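Local coordinates for protein peptidoglycan D,D-transpeptidase FtsI (Yersinia pestis, PDB 6SYN) that probably cross-links peptidoglycan as a class B penicillin-binding protein, its D,D-transpeptidase domain carrying the penicillin-binding pocket, at residues A[180-194]-A[215-227]. Residues are numbered along the deposited sequence; the frame is centred on the assembly and turned at random.
With ACT (acetate ion), chain C.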
loop_
_atom_site.group_PDB
_atom_site.type_symbol
_atom_site.label_atom_id
_atom_site.label_comp_id
_atom_site.label_asym_id
_atom_site.label_seq_id
_atom_site.Cartn_x
_atom_site.Cartn_y
_atom_site.Cartn_z
ATOM N N SER A 180 10.984 -4.433 -9.257
ATOM C CA SER A 180 10.388 -3.374 -10.112
ATOM C C SER A 180 10.383 -2.027 -9.367
ATOM O O SER A 180 10.245 -0.991 -10.031
ATOM C CB SER A 180 8.998 -3.765 -10.520
ATOM O OG SER A 180 8.123 -3.680 -9.408
ATOM N N VAL A 181 10.526 -2.053 -8.038
ATOM C CA VAL A 181 10.426 -0.870 -7.129
ATOM C C VAL A 181 11.648 0.042 -7.323
ATOM O O VAL A 181 12.706 -0.462 -7.741
ATOM C CB VAL A 181 10.278 -1.350 -5.672
ATOM C CG1 VAL A 181 10.489 -0.243 -4.651
ATOM C CG2 VAL A 181 8.934 -2.023 -5.457
ATOM N N ASP A 182 11.498 1.341 -7.044
ATOM C CA ASP A 182 12.601 2.345 -7.067
ATOM C C ASP A 182 12.779 2.858 -5.632
ATOM O O ASP A 182 11.763 3.277 -5.039
ATOM C CB ASP A 182 12.316 3.446 -8.097
ATOM C CG ASP A 182 13.439 4.457 -8.284
ATOM O OD1 ASP A 182 14.182 4.699 -7.316
ATOM O OD2 ASP A 182 13.568 4.998 -9.405
ATOM N N GLU A 183 14.002 2.790 -5.088
ATOM C CA GLU A 183 14.303 3.113 -3.661
ATOM C C GLU A 183 14.022 4.600 -3.403
ATOM O O GLU A 183 13.436 4.900 -2.343
ATOM C CB GLU A 183 15.739 2.721 -3.284
ATOM C CG GLU A 183 16.352 3.555 -2.160
ATOM C CD GLU A 183 15.662 3.440 -0.809
ATOM O OE1 GLU A 183 14.934 2.452 -0.619
ATOM O OE2 GLU A 183 15.844 4.335 0.048
ATOM N N ARG A 184 14.432 5.485 -4.320
ATOM C CA ARG A 184 14.193 6.952 -4.241
ATOM C C ARG A 184 12.690 7.221 -4.112
ATOM O O ARG A 184 12.316 8.111 -3.317
ATOM C CB ARG A 184 14.701 7.682 -5.489
ATOM C CG ARG A 184 16.213 7.708 -5.668
ATOM C CD ARG A 184 16.601 8.261 -7.032
ATOM N NE ARG A 184 15.936 7.518 -8.099
ATOM C CZ ARG A 184 15.716 7.950 -9.343
ATOM N NH1 ARG A 184 16.102 9.156 -9.730
ATOM N NH2 ARG A 184 15.085 7.162 -10.198
ATOM N N LEU A 185 11.871 6.514 -4.896
ATOM C CA LEU A 185 10.403 6.739 -4.986
ATOM C C LEU A 185 9.711 6.068 -3.793
ATOM O O LEU A 185 8.734 6.645 -3.289
ATOM C CB LEU A 185 9.870 6.209 -6.324
ATOM C CG LEU A 185 10.463 6.819 -7.598
ATOM C CD1 LEU A 185 9.646 6.409 -8.813
ATOM C CD2 LEU A 185 10.549 8.338 -7.530
ATOM N N GLN A 186 10.203 4.908 -3.342
ATOM C CA GLN A 186 9.710 4.245 -2.103
ATOM C C GLN A 186 9.990 5.162 -0.905
ATOM O O GLN A 186 9.092 5.311 -0.043
ATOM C CB GLN A 186 10.346 2.864 -1.922
ATOM C CG GLN A 186 9.794 2.093 -0.726
ATOM C CD GLN A 186 8.418 1.520 -0.963
ATOM O OE1 GLN A 186 7.845 1.644 -2.042
ATOM N NE2 GLN A 186 7.871 0.876 0.057
ATOM N N ALA A 187 11.184 5.760 -0.862
ATOM C CA ALA A 187 11.628 6.707 0.188
ATOM C C ALA A 187 10.681 7.911 0.210
ATOM O O ALA A 187 10.210 8.264 1.310
ATOM C CB ALA A 187 13.057 7.126 -0.051
ATOM N N LEU A 188 10.396 8.492 -0.962
ATOM C CA LEU A 188 9.474 9.651 -1.105
ATOM C C LEU A 188 8.059 9.234 -0.704
ATOM O O LEU A 188 7.434 9.939 0.105
ATOM C CB LEU A 188 9.468 10.164 -2.545
ATOM C CG LEU A 188 8.357 11.169 -2.835
ATOM C CD1 LEU A 188 8.520 12.407 -1.964
ATOM C CD2 LEU A 188 8.316 11.542 -4.305
ATOM N N VAL A 189 7.555 8.154 -1.292
ATOM C CA VAL A 189 6.188 7.635 -1.004
ATOM C C VAL A 189 6.067 7.403 0.508
ATOM O O VAL A 189 5.217 8.057 1.130
ATOM C CB VAL A 189 5.876 6.364 -1.817
ATOM C CG1 VAL A 189 4.662 5.629 -1.271
ATOM C CG2 VAL A 189 5.677 6.685 -3.290
ATOM N N TYR A 190 6.892 6.523 1.079
ATOM C CA TYR A 190 6.773 6.095 2.496
ATOM C C TYR A 190 6.864 7.313 3.425
ATOM O O TYR A 190 6.105 7.364 4.408
ATOM C CB TYR A 190 7.833 5.062 2.877
ATOM C CG TYR A 190 7.894 4.816 4.364
ATOM C CD1 TYR A 190 7.016 3.940 4.982
ATOM C CD2 TYR A 190 8.786 5.515 5.161
ATOM C CE1 TYR A 190 7.048 3.739 6.352
ATOM C CE2 TYR A 190 8.833 5.324 6.531
ATOM C CZ TYR A 190 7.962 4.431 7.128
ATOM O OH TYR A 190 8.015 4.244 8.476
ATOM N N ARG A 191 7.769 8.252 3.139
ATOM C CA ARG A 191 8.058 9.412 4.024
ATOM C C ARG A 191 6.827 10.322 4.098
ATOM O O ARG A 191 6.525 10.827 5.198
ATOM C CB ARG A 191 9.296 10.162 3.525
ATOM C CG ARG A 191 9.447 11.580 4.055
ATOM C CD ARG A 191 10.828 12.125 3.744
ATOM N NE ARG A 191 11.112 12.361 2.323
ATOM C CZ ARG A 191 11.674 11.491 1.469
ATOM N NH1 ARG A 191 11.906 11.859 0.218
ATOM N NH2 ARG A 191 11.999 10.265 1.845
ATOM N N GLU A 192 6.147 10.537 2.974
ATOM C CA GLU A 192 4.930 11.387 2.911
ATOM C C GLU A 192 3.788 10.673 3.640
ATOM O O GLU A 192 3.038 11.350 4.368
ATOM C CB GLU A 192 4.597 11.716 1.454
ATOM C CG GLU A 192 5.654 12.578 0.788
ATOM C CD GLU A 192 5.878 13.923 1.456
ATOM O OE1 GLU A 192 4.923 14.455 2.040
ATOM O OE2 GLU A 192 7.008 14.428 1.393
ATOM N N LEU A 193 3.686 9.352 3.465
ATOM C CA LEU A 193 2.598 8.507 4.024
ATOM C C LEU A 193 2.730 8.448 5.549
ATOM O O LEU A 193 1.774 8.827 6.249
ATOM C CB LEU A 193 2.708 7.104 3.418
ATOM C CG LEU A 193 1.691 6.090 3.935
ATOM C CD1 LEU A 193 0.300 6.419 3.411
ATOM C CD2 LEU A 193 2.096 4.674 3.552
ATOM N N ASN A 194 3.889 7.980 6.020
ATOM C CA ASN A 194 4.227 7.787 7.454
ATOM C C ASN A 194 3.924 9.073 8.223
ATOM O O ASN A 194 3.163 9.005 9.202
ATOM C CB ASN A 194 5.687 7.377 7.624
ATOM C CG ASN A 194 5.949 6.739 8.966
ATOM O OD1 ASN A 194 6.860 7.143 9.684
ATOM N ND2 ASN A 194 5.150 5.745 9.311
ATOM N N GLY A 215 2.936 -1.813 -15.940
ATOM C CA GLY A 215 2.238 -2.477 -14.820
ATOM C C GLY A 215 3.171 -2.731 -13.647
ATOM O O GLY A 215 2.741 -3.370 -12.670
ATOM N N GLU A 216 4.410 -2.250 -13.732
ATOM C CA GLU A 216 5.422 -2.411 -12.663
ATOM C C GLU A 216 4.966 -1.630 -11.422
ATOM O O GLU A 216 4.419 -0.512 -11.590
ATOM C CB GLU A 216 6.774 -1.908 -13.159
ATOM C CG GLU A 216 7.426 -2.816 -14.177
ATOM C CD GLU A 216 8.687 -2.207 -14.756
ATOM O OE1 GLU A 216 8.575 -1.186 -15.464
ATOM O OE2 GLU A 216 9.777 -2.723 -14.462
ATOM N N VAL A 217 5.163 -2.207 -10.231
ATOM C CA VAL A 217 4.956 -1.519 -8.924
ATOM C C VAL A 217 6.252 -0.782 -8.592
ATOM O O VAL A 217 7.237 -1.463 -8.250
ATOM C CB VAL A 217 4.569 -2.494 -7.798
ATOM C CG1 VAL A 217 4.372 -1.756 -6.482
ATOM C CG2 VAL A 217 3.334 -3.320 -8.142
ATOM N N LEU A 218 6.238 0.548 -8.717
ATOM C CA LEU A 218 7.398 1.450 -8.501
ATOM C C LEU A 218 7.548 1.760 -7.010
ATOM O O LEU A 218 8.690 2.000 -6.571
ATOM C CB LEU A 218 7.186 2.731 -9.316
ATOM C CG LEU A 218 7.221 2.540 -10.830
ATOM C CD1 LEU A 218 6.760 3.790 -11.562
ATOM C CD2 LEU A 218 8.612 2.127 -11.292
ATOM N N ALA A 219 6.439 1.788 -6.268
ATOM C CA ALA A 219 6.429 2.064 -4.815
ATOM C C ALA A 219 5.224 1.380 -4.164
ATOM O O ALA A 219 4.142 1.389 -4.771
ATOM C CB ALA A 219 6.422 3.553 -4.583
ATOM N N MET A 220 5.423 0.821 -2.967
ATOM C CA MET A 220 4.375 0.156 -2.150
ATOM C C MET A 220 4.756 0.277 -0.668
ATOM O O MET A 220 5.588 -0.530 -0.196
ATOM C CB MET A 220 4.250 -1.318 -2.545
ATOM C CG MET A 220 3.068 -2.027 -1.918
ATOM S SD MET A 220 3.159 -3.810 -2.195
ATOM C CE MET A 220 2.043 -3.990 -3.584
ATOM N N ALA A 221 4.175 1.253 0.035
ATOM C CA ALA A 221 4.524 1.605 1.429
ATOM C C ALA A 221 3.289 1.523 2.330
ATOM O O ALA A 221 2.160 1.678 1.831
ATOM C CB ALA A 221 5.140 2.977 1.473
ATOM N N ASN A 222 3.525 1.267 3.617
ATOM C CA ASN A 222 2.494 1.189 4.683
ATOM C C ASN A 222 3.025 1.903 5.924
ATOM O O ASN A 222 4.237 1.816 6.198
ATOM C CB ASN A 222 2.132 -0.252 5.041
ATOM C CG ASN A 222 1.867 -1.116 3.827
ATOM O OD1 ASN A 222 0.792 -1.039 3.229
ATOM N ND2 ASN A 222 2.837 -1.941 3.457
ATOM N N SER A 223 2.144 2.601 6.629
ATOM C CA SER A 223 2.385 3.130 7.991
ATOM C C SER A 223 1.246 2.646 8.881
ATOM O O SER A 223 0.087 2.802 8.508
ATOM C CB SER A 223 2.493 4.627 7.976
ATOM O OG SER A 223 2.763 5.126 9.277
ATOM N N PRO A 224 1.521 2.043 10.062
ATOM C CA PRO A 224 2.881 1.904 10.598
ATOM C C PRO A 224 3.747 0.816 9.945
ATOM O O PRO A 224 3.210 -0.119 9.373
ATOM C CB PRO A 224 2.619 1.509 12.055
ATOM C CG PRO A 224 1.338 0.715 11.978
ATOM C CD PRO A 224 0.507 1.465 10.959
ATOM N N SER A 225 5.067 0.971 10.049
ATOM C CA SER A 225 6.057 -0.018 9.563
ATOM C C SER A 225 6.740 -0.658 10.771
ATOM O O SER A 225 6.129 -0.650 11.859
ATOM C CB SER A 225 7.045 0.603 8.616
ATOM O OG SER A 225 7.654 -0.394 7.803
ATOM N N TYR A 226 7.930 -1.223 10.564
ATOM C CA TYR A 226 8.777 -1.858 11.603
ATOM C C TYR A 226 10.224 -1.781 11.137
ATOM O O TYR A 226 10.441 -1.614 9.923
ATOM C CB TYR A 226 8.354 -3.306 11.866
ATOM C CG TYR A 226 8.642 -4.311 10.776
ATOM C CD1 TYR A 226 9.864 -4.958 10.695
ATOM C CD2 TYR A 226 7.669 -4.666 9.860
ATOM C CE1 TYR A 226 10.123 -5.904 9.714
ATOM C CE2 TYR A 226 7.910 -5.606 8.871
ATOM C CZ TYR A 226 9.140 -6.232 8.799
ATOM O OH TYR A 226 9.363 -7.160 7.823
ATOM N N ASN A 227 11.172 -1.904 12.066
ATOM C CA ASN A 227 12.617 -1.958 11.736
ATOM C C ASN A 227 13.045 -3.421 11.618
ATOM O O ASN A 227 13.026 -4.160 12.600
ATOM C CB ASN A 227 13.461 -1.165 12.733
ATOM C CG ASN A 227 14.893 -0.986 12.268
ATOM O OD1 ASN A 227 15.282 -1.462 11.200
ATOM N ND2 ASN A 227 15.687 -0.291 13.065
HETATM C C ACT C . 16.197 9.041 -13.408
HETATM O O ACT C . 15.144 9.427 -12.863
HETATM O OXT ACT C . 16.243 8.110 -14.241
HETATM C CH3 ACT C . 17.515 9.744 -13.034
#
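Gln-186 makes the main polar link between helix 183-194 and strand 217-223, gripping both backbone groups of Met-220. Its CG lies anti to the backbone N (chi1 -175°), and a bend at chi2 turns the amide to the strand. OE1 accepts from Met-220 N at 2.7 Å, in the carbonyl plane and on a lone pair. NE2 donates to Met-220 O at 2.7 Å, reaching that oxygen from above its carbonyl plane. NE2 also bonds to Val-119 O, which further fixes the amide.

Before the helix, Asp-182 N donates to Leu-218 O at 2.9 Å. The Asp-182 side chain N-caps the helix through a weak bond from Arg-184 N and forms a salt bridge with Arg-184 NH2. Ser-180 OG lies 2.7 Å from Val-217 O, but Ser-390 O is within reach of the same single proton, so which carbonyl receives it is not settled.

The apolar layer uses small strand residues. Val-189 puts CG2 on Ala-219 CB (3.5 Å) and CG1 on Ala-221 CB (3.8 Å). Tyr-190 CB packs on the same Ala-221 methyl. The Tyr-190 ring meets Asn-222 O at its edge, with CE1 3.4 Å away, and its OH bonds to Gln-118. Leu-193 CD2 rests against the backbone of Ala-221.

The axes approach to 7.0 Å at 35°. Leu-218 and Ala-219 form a classic beta bulge opposite Leu-209. This is helix-on-sheet packing at an outermost strand of the five-stranded antiparallel sheet of the penicillin-binding transpeptidase fold.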